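Local coordinates for protein alanyl-tRNA synthetase (Aquifex aeolicus, PDB 3G98) that forms the C-Ala domain of an enzyme that attaches alanine to tRNA, and brings together editing and aminoacylation on one tRNA, at residues V6-L11 and L105-S110; V15-P21 and A43-G47; V40-S44 and F98-V102; I50-V56 and D86-G92; K75-G79 and G92-F98. All blocks are in the same frame, centred on the assembly; numbering follows the deposited sequence.

Contact 1: residues V6-L11 and L105-S110; sequences VGDFTL and LKEILS
Strand 9-17 starts against the last turns of helix 98-110. The axes of strand 9-11 and helix 105-110 run antiparallel at 174° and approach to 10.5 Å. Residues Val6 to Phe9 form a type II' beta turn, with Gly7 at phi/psi 59/-130. Val6 N hydrogen-bonds to Phe9 O at 2.9 Å, and Phe9 N to Val6 O at 3.0 Å. Leu109 buries the most surface. Its CA-to-CB bond points toward the strand, and its chi1/chi2 are m and t. Leu109 CB lies 3.8 Å from Val6 CG1 and 4.1 Å from Phe9 CD1. Leu109 O sits at the edge of the Phe9 ring, 3.5 Å from Phe9 CE1. Leu11 (t, p) packs on the helix one turn earlier, at Leu105 and Lys106. Leu11 CD1 is 3.8 Å from Leu105 CD2 and 4.3 Å from Leu109 CD1. Leu11 CD2 meets Lys106 CG at 3.8 Å. Val6 CG1 (chi1 t) is 3.5 Å from Lys106 O. The extended Lys106 side chain ends in a salt bridge with Glu4. The contact across the segments is apolar: Val6, at the end of strand 2-6, and Phe9 and Leu11, alternate residues of strand 9-17, face the helix; Thr10, between the last two, points away. This is the packing of a C-terminal helix on one face of a mixed sheet in an alpha/beta domain, where it covers a beta hairpin.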
# COMPACT_ATOMS: atom_id res chain seq x y z
N VAL A 6 7.51 5.41 -10.54
CA VAL A 6 8.18 4.12 -10.69
C VAL A 6 7.61 3.42 -11.92
O VAL A 6 6.44 3.04 -11.95
CB VAL A 6 8.00 3.20 -9.47
CG1 VAL A 6 8.79 1.91 -9.66
CG2 VAL A 6 8.42 3.90 -8.19
N GLY A 7 8.45 3.24 -12.93
CA GLY A 7 7.98 2.72 -14.20
C GLY A 7 6.92 3.66 -14.73
O GLY A 7 7.11 4.88 -14.75
N ASP A 8 5.78 3.11 -15.13
CA ASP A 8 4.71 3.91 -15.70
C ASP A 8 3.69 4.31 -14.63
O ASP A 8 2.56 4.68 -14.96
CB ASP A 8 4.01 3.12 -16.81
CG ASP A 8 3.29 4.02 -17.80
OD1 ASP A 8 3.92 4.99 -18.29
OD2 ASP A 8 2.11 3.75 -18.10
N PHE A 9 4.08 4.25 -13.36
CA PHE A 9 3.16 4.54 -12.25
C PHE A 9 3.66 5.69 -11.38
O PHE A 9 4.84 6.02 -11.40
CB PHE A 9 2.95 3.29 -11.40
CG PHE A 9 2.75 2.03 -12.20
CD1 PHE A 9 3.76 1.08 -12.30
CD2 PHE A 9 1.56 1.81 -12.88
CE1 PHE A 9 3.58 -0.07 -13.05
CE2 PHE A 9 1.38 0.66 -13.63
CZ PHE A 9 2.38 -0.28 -13.71
N THR A 10 2.74 6.30 -10.62
CA THR A 10 3.11 7.26 -9.58
C THR A 10 2.81 6.65 -8.21
O THR A 10 1.65 6.39 -7.87
CB THR A 10 2.37 8.61 -9.72
OG1 THR A 10 2.71 9.23 -10.97
CG2 THR A 10 2.74 9.56 -8.59
N LEU A 11 3.86 6.42 -7.43
CA LEU A 11 3.73 5.81 -6.11
C LEU A 11 3.63 6.86 -5.01
O LEU A 11 4.48 7.74 -4.90
CB LEU A 11 4.89 4.86 -5.82
CG LEU A 11 4.89 4.21 -4.44
CD1 LEU A 11 3.67 3.32 -4.26
CD2 LEU A 11 6.17 3.41 -4.21
N LEU A 105 7.92 -3.08 -2.93
CA LEU A 105 6.85 -2.59 -3.80
C LEU A 105 7.41 -1.87 -5.01
O LEU A 105 6.92 -2.05 -6.14
CB LEU A 105 5.88 -1.67 -3.03
CG LEU A 105 4.73 -1.07 -3.84
CD1 LEU A 105 3.91 -2.15 -4.53
CD2 LEU A 105 3.84 -0.19 -2.95
N LYS A 106 8.44 -1.05 -4.81
CA LYS A 106 9.04 -0.37 -5.95
C LYS A 106 9.62 -1.38 -6.92
O LYS A 106 9.52 -1.21 -8.14
CB LYS A 106 10.12 0.61 -5.50
CG LYS A 106 9.57 1.83 -4.78
CD LYS A 106 10.70 2.73 -4.32
CE LYS A 106 10.19 3.86 -3.44
NZ LYS A 106 11.31 4.79 -3.07
N GLU A 107 10.23 -2.43 -6.39
CA GLU A 107 10.80 -3.48 -7.24
C GLU A 107 9.68 -4.21 -7.99
O GLU A 107 9.84 -4.59 -9.15
CB GLU A 107 11.61 -4.46 -6.41
CG GLU A 107 12.25 -5.57 -7.23
CD GLU A 107 13.24 -5.02 -8.24
OE1 GLU A 107 14.37 -4.68 -7.83
OE2 GLU A 107 12.89 -4.92 -9.43
N ILE A 108 8.56 -4.40 -7.30
CA ILE A 108 7.41 -5.03 -7.93
C ILE A 108 6.88 -4.17 -9.07
O ILE A 108 6.65 -4.65 -10.17
CB ILE A 108 6.30 -5.33 -6.91
CG1 ILE A 108 6.67 -6.54 -6.05
CG2 ILE A 108 4.97 -5.58 -7.63
CD1 ILE A 108 5.75 -6.76 -4.86
N LEU A 109 6.71 -2.88 -8.80
CA LEU A 109 6.19 -1.95 -9.81
C LEU A 109 7.10 -1.80 -11.02
O LEU A 109 6.62 -1.55 -12.13
CB LEU A 109 5.94 -0.58 -9.19
CG LEU A 109 4.82 -0.53 -8.15
CD1 LEU A 109 4.64 0.92 -7.67
CD2 LEU A 109 3.52 -1.10 -8.71
N SER A 110 8.41 -1.92 -10.81
CA SER A 110 9.37 -1.81 -11.91
C SER A 110 9.51 -3.13 -12.69
O SER A 110 9.87 -3.13 -13.87
CB SER A 110 10.73 -1.36 -11.39
OG SER A 110 11.41 -2.42 -10.73

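Contact 2: residues V15-P21 and A43-G47; sequences VFEEVEP and ASRKG
Two parallel strands, 15-17 and 43-46, lie side by side. Their axes come within 4.4 Å and cross at -35°. The pairs are Val15 with Ala43, Phe16 with Ser44 and Glu17 with Arg45, with CA-CA distances of 4.5, 4.7 and 4.9 Å. Backbone hydrogen bonds run Phe16 N to Ala43 O (2.8 Å), Arg45 N to Phe16 O (2.7 Å) and Glu18 N to Arg45 O (2.9 Å). The strands belong to a beta-alpha-beta unit, with helix 21-31 as the crossover. Glu18 turns the chain at phi/psi 68/19, and Glu20 is the N-cap of that helix. Among side chains, Ser44 OG (chi1 t) donates to Val19 O at 2.6 Å. Lys46 NZ and Glu20 OE1 form a salt bridge (2.9 Å). A water lies 2.7 Å from Glu17 OE1 and 2.6 Å from Glu18 OE2, and accepts from Gly47 N (2.9 Å). Arg45 NE donates to Gly47 O at 2.8 Å, and its NH1 pairs with Asp96. Apolar contact is slight: Val15 CG2 meets Ala43 CB at 4.1 Å.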
# COMPACT_ATOMS: atom_id res chain seq x y z
N VAL A 15 4.04 6.05 6.24
CA VAL A 15 3.50 5.38 7.40
C VAL A 15 3.18 6.43 8.45
O VAL A 15 3.97 7.35 8.68
CB VAL A 15 4.48 4.31 7.97
CG1 VAL A 15 5.88 4.90 8.12
CG2 VAL A 15 3.98 3.77 9.29
N PHE A 16 1.99 6.33 9.04
CA PHE A 16 1.49 7.31 9.98
C PHE A 16 1.43 6.68 11.36
O PHE A 16 1.40 5.46 11.48
CB PHE A 16 0.08 7.75 9.57
CG PHE A 16 0.00 8.39 8.21
CD1 PHE A 16 -0.22 7.62 7.07
CD2 PHE A 16 0.16 9.76 8.06
CE1 PHE A 16 -0.29 8.21 5.82
CE2 PHE A 16 0.09 10.36 6.81
CZ PHE A 16 -0.13 9.58 5.68
N GLU A 17 1.41 7.49 12.40
CA GLU A 17 1.19 6.95 13.73
C GLU A 17 -0.27 7.08 14.08
O GLU A 17 -0.88 8.13 13.85
CB GLU A 17 2.02 7.71 14.78
CG GLU A 17 3.52 7.73 14.53
CD GLU A 17 4.21 6.45 15.00
OE1 GLU A 17 3.72 5.82 15.95
OE2 GLU A 17 5.25 6.08 14.42
N GLU A 18 -0.83 6.01 14.64
CA GLU A 18 -2.12 6.05 15.33
C GLU A 18 -3.35 6.31 14.46
O GLU A 18 -4.40 6.70 14.98
CB GLU A 18 -2.08 7.08 16.48
CG GLU A 18 -0.78 7.08 17.28
CD GLU A 18 -0.54 5.78 18.05
OE1 GLU A 18 -1.45 4.93 18.13
OE2 GLU A 18 0.58 5.62 18.59
N VAL A 19 -3.25 6.09 13.15
CA VAL A 19 -4.41 6.25 12.27
C VAL A 19 -5.27 4.99 12.29
O VAL A 19 -4.75 3.88 12.19
CB VAL A 19 -3.97 6.58 10.82
CG1 VAL A 19 -5.14 6.46 9.87
CG2 VAL A 19 -3.37 7.98 10.77
N GLU A 20 -6.58 5.15 12.42
CA GLU A 20 -7.48 4.00 12.43
C GLU A 20 -7.52 3.32 11.07
O GLU A 20 -7.44 3.99 10.03
CB GLU A 20 -8.89 4.41 12.89
CG GLU A 20 -8.94 4.98 14.30
CD GLU A 20 -8.37 4.03 15.34
OE1 GLU A 20 -8.44 2.80 15.13
OE2 GLU A 20 -7.85 4.52 16.36
N PRO A 21 -7.62 1.98 11.06
CA PRO A 21 -7.61 1.19 9.83
C PRO A 21 -8.65 1.67 8.82
O PRO A 21 -8.36 1.78 7.64
CB PRO A 21 -7.98 -0.21 10.31
CG PRO A 21 -7.60 -0.24 11.74
CD PRO A 21 -7.78 1.14 12.26
N ALA A 43 0.41 3.13 5.54
CA ALA A 43 0.36 2.26 6.70
C ALA A 43 0.15 3.10 7.95
O ALA A 43 0.39 4.32 7.94
CB ALA A 43 1.64 1.47 6.81
N SER A 44 -0.31 2.44 9.01
CA SER A 44 -0.48 3.10 10.30
C SER A 44 0.14 2.23 11.37
O SER A 44 -0.20 1.06 11.50
CB SER A 44 -1.96 3.29 10.61
OG SER A 44 -2.12 3.81 11.93
N ARG A 45 1.08 2.82 12.10
CA ARG A 45 1.72 2.13 13.21
C ARG A 45 0.93 2.41 14.48
O ARG A 45 0.71 3.57 14.83
CB ARG A 45 3.16 2.62 13.39
CG ARG A 45 3.93 1.79 14.39
CD ARG A 45 5.27 2.38 14.77
NE ARG A 45 5.92 1.52 15.77
CZ ARG A 45 7.14 1.02 15.66
NH1 ARG A 45 7.90 1.32 14.61
NH2 ARG A 45 7.62 0.24 16.62
N LYS A 46 0.51 1.35 15.15
CA LYS A 46 -0.06 1.47 16.49
C LYS A 46 0.77 0.62 17.44
O LYS A 46 0.54 -0.58 17.59
CB LYS A 46 -1.52 1.03 16.51
CG LYS A 46 -2.45 2.02 15.80
CD LYS A 46 -3.82 1.40 15.49
CE LYS A 46 -4.81 1.59 16.62
NZ LYS A 46 -6.20 1.26 16.18
N GLY A 47 1.77 1.25 18.07
CA GLY A 47 2.69 0.53 18.94
C GLY A 47 3.47 -0.50 18.14
O GLY A 47 4.19 -0.15 17.21
O HOH W 1 2.21 4.05 17.34

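Contact 3: residues V40-S44 and F98-V102; sequences VFIAS and FPEAV
Phe98 CE2 lies over one face of the Phe41 ring, with Phe41 CE2 and Phe98 CE2 3.6 Å apart. The planes are near parallel, at 30°, but slid apart. The centroids are 5.1 Å apart, and the rings barely overlap. This pair belongs to the core between the mixed sheet and the C-terminal helix of the alpha/beta domain. Strand 40-44 and helix 98-102 run antiparallel at 169°, with axes 10.4 Å apart. CA atoms are nearest between Phe41 and Val102 (7.9 Å) and between Ala43 and Phe98 (8.0 Å). Both phenylalanines have chi1 t, with chi2 41° and -102° respectively. Phe41 and Ala43 point toward the helix. Ile42 points away, where helix 21-31 covers it. Val73 of helix 66-76 touches Phe41, and Val76 touches Ala101. Ala101 CB touches the Phe41 ring edge at CZ, 3.9 Å away. Val102 CG2 is 3.9 Å from Phe41 CE2, and Ala43 CB is 3.8 Å from Phe98 CE2.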
# COMPACT_ATOMS: atom_id res chain seq x y z
N VAL A 40 -1.03 3.61 -4.28
CA VAL A 40 -0.93 4.18 -2.94
C VAL A 40 -0.61 3.07 -1.95
O VAL A 40 -1.34 2.07 -1.89
CB VAL A 40 -2.25 4.85 -2.53
CG1 VAL A 40 -2.15 5.46 -1.13
CG2 VAL A 40 -2.67 5.89 -3.57
N PHE A 41 0.47 3.23 -1.21
CA PHE A 41 0.82 2.25 -0.17
C PHE A 41 1.02 3.00 1.13
O PHE A 41 2.05 3.62 1.35
CB PHE A 41 2.08 1.47 -0.58
CG PHE A 41 2.60 0.52 0.47
CD1 PHE A 41 1.73 -0.26 1.23
CD2 PHE A 41 3.97 0.38 0.66
CE1 PHE A 41 2.23 -1.16 2.19
CE2 PHE A 41 4.47 -0.52 1.60
CZ PHE A 41 3.59 -1.28 2.37
N ILE A 42 0.00 2.97 1.98
CA ILE A 42 0.12 3.69 3.24
C ILE A 42 -0.13 2.75 4.40
O ILE A 42 -0.78 1.71 4.26
CB ILE A 42 -0.81 4.93 3.32
CG1 ILE A 42 -2.28 4.52 3.17
CG2 ILE A 42 -0.41 5.98 2.28
CD1 ILE A 42 -3.27 5.68 3.32
N ALA A 43 0.41 3.13 5.54
CA ALA A 43 0.36 2.26 6.70
C ALA A 43 0.15 3.10 7.95
O ALA A 43 0.39 4.32 7.94
CB ALA A 43 1.64 1.47 6.81
N SER A 44 -0.31 2.44 9.01
CA SER A 44 -0.48 3.10 10.30
C SER A 44 0.14 2.23 11.37
O SER A 44 -0.20 1.06 11.50
CB SER A 44 -1.96 3.29 10.61
OG SER A 44 -2.12 3.81 11.93
N PHE A 98 8.53 -1.27 7.45
CA PHE A 98 7.87 -0.51 6.38
C PHE A 98 8.81 -0.07 5.25
O PHE A 98 8.48 -0.23 4.08
CB PHE A 98 7.11 0.69 6.94
CG PHE A 98 6.39 1.50 5.89
CD1 PHE A 98 6.92 2.69 5.42
CD2 PHE A 98 5.18 1.06 5.37
CE1 PHE A 98 6.25 3.44 4.46
CE2 PHE A 98 4.50 1.80 4.40
CZ PHE A 98 5.05 3.00 3.95
N PRO A 99 9.99 0.50 5.60
CA PRO A 99 10.91 0.88 4.53
C PRO A 99 11.26 -0.29 3.60
O PRO A 99 11.36 -0.12 2.38
CB PRO A 99 12.15 1.36 5.29
CG PRO A 99 11.63 1.80 6.62
CD PRO A 99 10.51 0.85 6.93
N GLU A 100 11.45 -1.48 4.17
CA GLU A 100 11.76 -2.67 3.39
C GLU A 100 10.57 -3.09 2.52
O GLU A 100 10.74 -3.54 1.37
CB GLU A 100 12.19 -3.81 4.32
CG GLU A 100 13.58 -3.63 4.95
CD GLU A 100 13.67 -2.51 6.01
OE1 GLU A 100 12.64 -2.11 6.59
OE2 GLU A 100 14.80 -2.04 6.25
N ALA A 101 9.36 -2.93 3.05
CA ALA A 101 8.15 -3.20 2.26
C ALA A 101 8.03 -2.24 1.08
O ALA A 101 7.62 -2.64 -0.02
CB ALA A 101 6.90 -3.12 3.15
N VAL A 102 8.40 -0.98 1.30
CA VAL A 102 8.35 0.03 0.24
C VAL A 102 9.35 -0.31 -0.85
O VAL A 102 9.03 -0.24 -2.05
CB VAL A 102 8.62 1.46 0.77
CG1 VAL A 102 8.83 2.43 -0.41
CG2 VAL A 102 7.48 1.93 1.66

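Contact 4: residues I50-V56 and D86-G92; sequences INFVIGV and DLAQGGG
Strands 50-56 and 87-92 pair antiparallel, at 169° and 4.7 Å between axes. Hydrogen-bonded pairs are Ile50 with Gly92, Phe52 with Gly90 and Ile54 with Ala88. Val56 N to Asp86 O, at 2.8 Å, ends the series. Phe52 takes chi1 p (50°) and chi2 -85°, which lays its ring across the glycine strand. Gly90 CA sits over the ring face, 4.2 Å from the Phe52 centroid, a CH-pi contact. A CB on Gly90 would come 3.1 Å from Phe52 CZ. On the opposite face, Asn51 and Gln89 both have chi1 t, and Gln89 NE2 donates to Asn51 OD1 at 2.9 Å. Gln89 also hydrogen-bonds to Pro21 and Arg25. Val53 (t) brings CG1 to 3.8 Å from CD1 of Leu87 (t, p). Ile54 (m, m) packs on Ala66 and Ile70 of helix 66-76. Asp86 pairs with Arg32. The arrangement is an antiparallel strand pair of a mixed sheet covered by helix 21-31 on one face and helix 66-76 on the other, in an alpha/beta domain.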
# COMPACT_ATOMS: atom_id res chain seq x y z
N ILE A 50 1.11 -2.98 12.88
CA ILE A 50 0.99 -2.11 11.72
C ILE A 50 -0.16 -2.57 10.80
O ILE A 50 -0.31 -3.75 10.49
CB ILE A 50 2.34 -2.00 10.95
CG1 ILE A 50 2.22 -1.07 9.75
CG2 ILE A 50 2.84 -3.39 10.51
CD1 ILE A 50 3.58 -0.62 9.22
N ASN A 51 -0.99 -1.62 10.41
CA ASN A 51 -2.06 -1.87 9.46
C ASN A 51 -1.68 -1.17 8.16
O ASN A 51 -1.11 -0.09 8.19
CB ASN A 51 -3.39 -1.32 10.01
CG ASN A 51 -4.57 -1.63 9.10
OD1 ASN A 51 -4.78 -0.98 8.08
ND2 ASN A 51 -5.37 -2.63 9.49
N PHE A 52 -1.98 -1.80 7.03
CA PHE A 52 -1.54 -1.24 5.76
C PHE A 52 -2.56 -1.44 4.64
O PHE A 52 -3.37 -2.38 4.66
CB PHE A 52 -0.17 -1.82 5.37
CG PHE A 52 -0.10 -3.31 5.46
CD1 PHE A 52 0.21 -3.93 6.67
CD2 PHE A 52 -0.35 -4.09 4.34
CE1 PHE A 52 0.27 -5.31 6.76
CE2 PHE A 52 -0.30 -5.48 4.42
CZ PHE A 52 0.01 -6.09 5.64
N VAL A 53 -2.52 -0.55 3.66
CA VAL A 53 -3.47 -0.55 2.56
C VAL A 53 -2.73 -0.30 1.25
O VAL A 53 -1.79 0.49 1.19
CB VAL A 53 -4.51 0.58 2.73
CG1 VAL A 53 -5.39 0.70 1.48
CG2 VAL A 53 -5.35 0.37 4.01
N ILE A 54 -3.19 -0.98 0.21
CA ILE A 54 -2.75 -0.70 -1.16
C ILE A 54 -3.99 -0.32 -1.95
O ILE A 54 -4.96 -1.08 -1.99
CB ILE A 54 -2.09 -1.93 -1.82
CG1 ILE A 54 -0.84 -2.36 -1.06
CG2 ILE A 54 -1.74 -1.62 -3.29
CD1 ILE A 54 0.40 -1.64 -1.47
N GLY A 55 -3.97 0.87 -2.54
CA GLY A 55 -5.04 1.30 -3.43
C GLY A 55 -4.42 1.69 -4.76
O GLY A 55 -3.36 2.32 -4.79
N VAL A 56 -5.06 1.31 -5.86
CA VAL A 56 -4.55 1.68 -7.18
C VAL A 56 -5.64 2.36 -8.00
O VAL A 56 -6.83 2.15 -7.75
CB VAL A 56 -3.94 0.46 -7.96
CG1 VAL A 56 -2.87 -0.24 -7.14
CG2 VAL A 56 -5.01 -0.51 -8.37
N ASP A 86 -8.29 -3.38 -6.96
CA ASP A 86 -8.04 -1.94 -6.91
C ASP A 86 -7.80 -1.40 -5.50
O ASP A 86 -7.27 -0.30 -5.35
CB ASP A 86 -9.15 -1.14 -7.60
CG ASP A 86 -10.48 -1.25 -6.88
OD1 ASP A 86 -10.94 -2.38 -6.64
OD2 ASP A 86 -11.06 -0.19 -6.56
N LEU A 87 -8.17 -2.19 -4.50
CA LEU A 87 -8.04 -1.79 -3.09
C LEU A 87 -8.00 -3.00 -2.15
O LEU A 87 -8.94 -3.80 -2.08
CB LEU A 87 -9.18 -0.84 -2.70
CG LEU A 87 -9.08 -0.11 -1.35
CD1 LEU A 87 -7.90 0.86 -1.34
CD2 LEU A 87 -10.38 0.62 -1.03
N ALA A 88 -6.90 -3.11 -1.41
CA ALA A 88 -6.70 -4.24 -0.49
C ALA A 88 -6.05 -3.76 0.81
O ALA A 88 -5.44 -2.69 0.84
CB ALA A 88 -5.85 -5.30 -1.16
N GLN A 89 -6.18 -4.54 1.88
CA GLN A 89 -5.75 -4.10 3.20
C GLN A 89 -5.32 -5.28 4.05
O GLN A 89 -5.77 -6.41 3.83
CB GLN A 89 -6.90 -3.33 3.88
CG GLN A 89 -6.66 -2.85 5.31
CD GLN A 89 -7.67 -1.78 5.74
OE1 GLN A 89 -8.80 -1.75 5.25
NE2 GLN A 89 -7.26 -0.89 6.64
N GLY A 90 -4.45 -5.03 5.02
CA GLY A 90 -3.99 -6.10 5.91
C GLY A 90 -3.41 -5.58 7.21
O GLY A 90 -3.26 -4.37 7.41
N GLY A 91 -3.08 -6.51 8.10
CA GLY A 91 -2.44 -6.18 9.36
C GLY A 91 -1.21 -7.05 9.54
O GLY A 91 -1.13 -8.15 8.97
N GLY A 92 -0.25 -6.56 10.31
CA GLY A 92 1.01 -7.26 10.50
C GLY A 92 1.67 -6.92 11.82
O GLY A 92 1.16 -6.07 12.57

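Contact 5: residues K75-G79 and G92-F98; sequences KVLKG and GKAPDKF
Two glycine backbones come unusually close here, with Gly79 CA and Gly92 CA 3.6 Å apart in a single bridge. Side chains would not fit: an ideal CB on Gly79 would fall 2.5 Å from Gly92 CA, and one on Gly92 would fall 2.4 Å from Leu77 O. A Schellman motif ends helix 66-76 at this point. Lys78 is its C-prime residue, at phi/psi 54/52. Lys78 N hydrogen-bonds to Lys75 O at 3.1 Å, and Gly79 N reaches back to Gly74 O. This helix end meets the loop that links strand 87-92 to helix 98-110. Leu77 O accepts from Ala94 N at 3.0 Å and, weakly, from Lys93 N at 3.0 Å. Lys93 N also donates to Lys78 O at 3.0 Å. Leu77 (m, t) inserts its CD2 against the start of the next helix, 3.6 Å from both Lys97 C and Phe98 N. Leu77 also touches Phe52 and Ala101. Lys78 CG packs on Ala94 CB at 3.6 Å. Lys97 occupies the N-cap position of helix 98-110. With chi3 at 71°, the Lys97 side chain folds past Val76, with Lys97 CE 3.9 Å from Val76 CG1, and Lys97 NZ donates to Val76 O at 2.7 Å.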
# COMPACT_ATOMS: atom_id res chain seq x y z
N LYS A 75 3.80 -9.94 3.66
CA LYS A 75 4.82 -10.88 4.11
C LYS A 75 5.98 -10.18 4.81
O LYS A 75 6.42 -10.60 5.88
CB LYS A 75 5.34 -11.72 2.94
CG LYS A 75 6.52 -12.60 3.30
CD LYS A 75 6.84 -13.55 2.15
CE LYS A 75 7.89 -14.57 2.55
NZ LYS A 75 8.08 -15.55 1.46
N VAL A 76 6.47 -9.10 4.20
CA VAL A 76 7.56 -8.30 4.77
C VAL A 76 7.19 -7.70 6.13
O VAL A 76 8.01 -7.64 7.05
CB VAL A 76 7.99 -7.19 3.78
CG1 VAL A 76 8.99 -6.25 4.43
CG2 VAL A 76 8.58 -7.81 2.51
N LEU A 77 5.93 -7.30 6.27
CA LEU A 77 5.44 -6.68 7.49
C LEU A 77 4.95 -7.71 8.51
O LEU A 77 4.32 -7.36 9.50
CB LEU A 77 4.33 -5.67 7.15
CG LEU A 77 4.78 -4.49 6.30
CD1 LEU A 77 3.59 -3.61 5.94
CD2 LEU A 77 5.83 -3.68 7.06
N LYS A 78 5.27 -8.98 8.25
CA LYS A 78 4.86 -10.10 9.11
C LYS A 78 3.35 -10.08 9.30
O LYS A 78 2.84 -10.09 10.42
CB LYS A 78 5.59 -10.05 10.46
CG LYS A 78 7.12 -10.06 10.33
CD LYS A 78 7.60 -11.39 9.76
CE LYS A 78 9.12 -11.50 9.82
NZ LYS A 78 9.55 -12.87 9.38
N GLY A 79 2.64 -10.04 8.17
CA GLY A 79 1.18 -10.01 8.19
C GLY A 79 0.59 -10.54 6.90
O GLY A 79 1.29 -11.12 6.06
N GLY A 92 -0.25 -6.56 10.31
CA GLY A 92 1.01 -7.26 10.50
C GLY A 92 1.67 -6.92 11.82
O GLY A 92 1.16 -6.07 12.57
N LYS A 93 2.80 -7.57 12.10
CA LYS A 93 3.45 -7.49 13.40
C LYS A 93 4.81 -6.79 13.36
O LYS A 93 5.50 -6.70 14.37
CB LYS A 93 3.67 -8.90 13.95
CG LYS A 93 2.64 -9.93 13.53
CD LYS A 93 3.26 -11.33 13.50
CE LYS A 93 2.50 -12.27 12.56
NZ LYS A 93 3.35 -13.43 12.15
N ALA A 94 5.20 -6.28 12.19
CA ALA A 94 6.55 -5.70 12.06
C ALA A 94 6.55 -4.27 11.53
O ALA A 94 6.91 -4.03 10.37
CB ALA A 94 7.42 -6.60 11.17
N PRO A 95 6.17 -3.30 12.38
CA PRO A 95 6.07 -1.91 11.91
C PRO A 95 7.40 -1.37 11.40
O PRO A 95 7.43 -0.59 10.45
CB PRO A 95 5.64 -1.14 13.16
CG PRO A 95 5.10 -2.16 14.09
CD PRO A 95 5.85 -3.43 13.81
N ASP A 96 8.49 -1.80 12.03
CA ASP A 96 9.82 -1.30 11.68
C ASP A 96 10.26 -1.73 10.28
O ASP A 96 11.29 -1.27 9.78
CB ASP A 96 10.85 -1.76 12.70
CG ASP A 96 10.71 -1.05 14.02
OD1 ASP A 96 10.07 0.03 14.06
OD2 ASP A 96 11.24 -1.56 15.02
N LYS A 97 9.48 -2.60 9.66
CA LYS A 97 9.84 -3.12 8.35
C LYS A 97 9.15 -2.41 7.18
O LYS A 97 9.21 -2.87 6.05
CB LYS A 97 9.61 -4.63 8.30
CG LYS A 97 10.61 -5.42 9.14
CD LYS A 97 10.47 -6.93 8.95
CE LYS A 97 10.96 -7.39 7.57
NZ LYS A 97 10.49 -8.78 7.24
N PHE A 98 8.53 -1.27 7.45
CA PHE A 98 7.87 -0.51 6.38
C PHE A 98 8.81 -0.07 5.25
O PHE A 98 8.48 -0.23 4.08
CB PHE A 98 7.11 0.69 6.94
CG PHE A 98 6.39 1.50 5.89
CD1 PHE A 98 6.92 2.69 5.42
CD2 PHE A 98 5.18 1.06 5.37
CE1 PHE A 98 6.25 3.44 4.46
CE2 PHE A 98 4.50 1.80 4.40
CZ PHE A 98 5.05 3.00 3.95

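All five contacts involve one mixed sheet or the helices and loops against it. Contacts 1 and 3 sit on successive parts of helix 98-110, with centres 13 Å apart; Leu105 CD2 touches Phe41 CB at 3.4 Å. Contacts 2 and 3 share Ala43 and Ser44, and contacts 3 and 5 share Phe98. Contact 4 adjoins contact 3 through the neighbouring strands, where Phe41 CD1 meets Ile54 CD1 at 3.3 Å; their centres are 9 Å apart. Contacts 4 and 5 share Gly92. A salt bridge, Arg45 NH1 to Asp96 OD1 at 2.6 Å, ties contact 2 to contact 5. Contacts 1 and 2 lie on opposite sides of the chain's centre, 23 Å between centres.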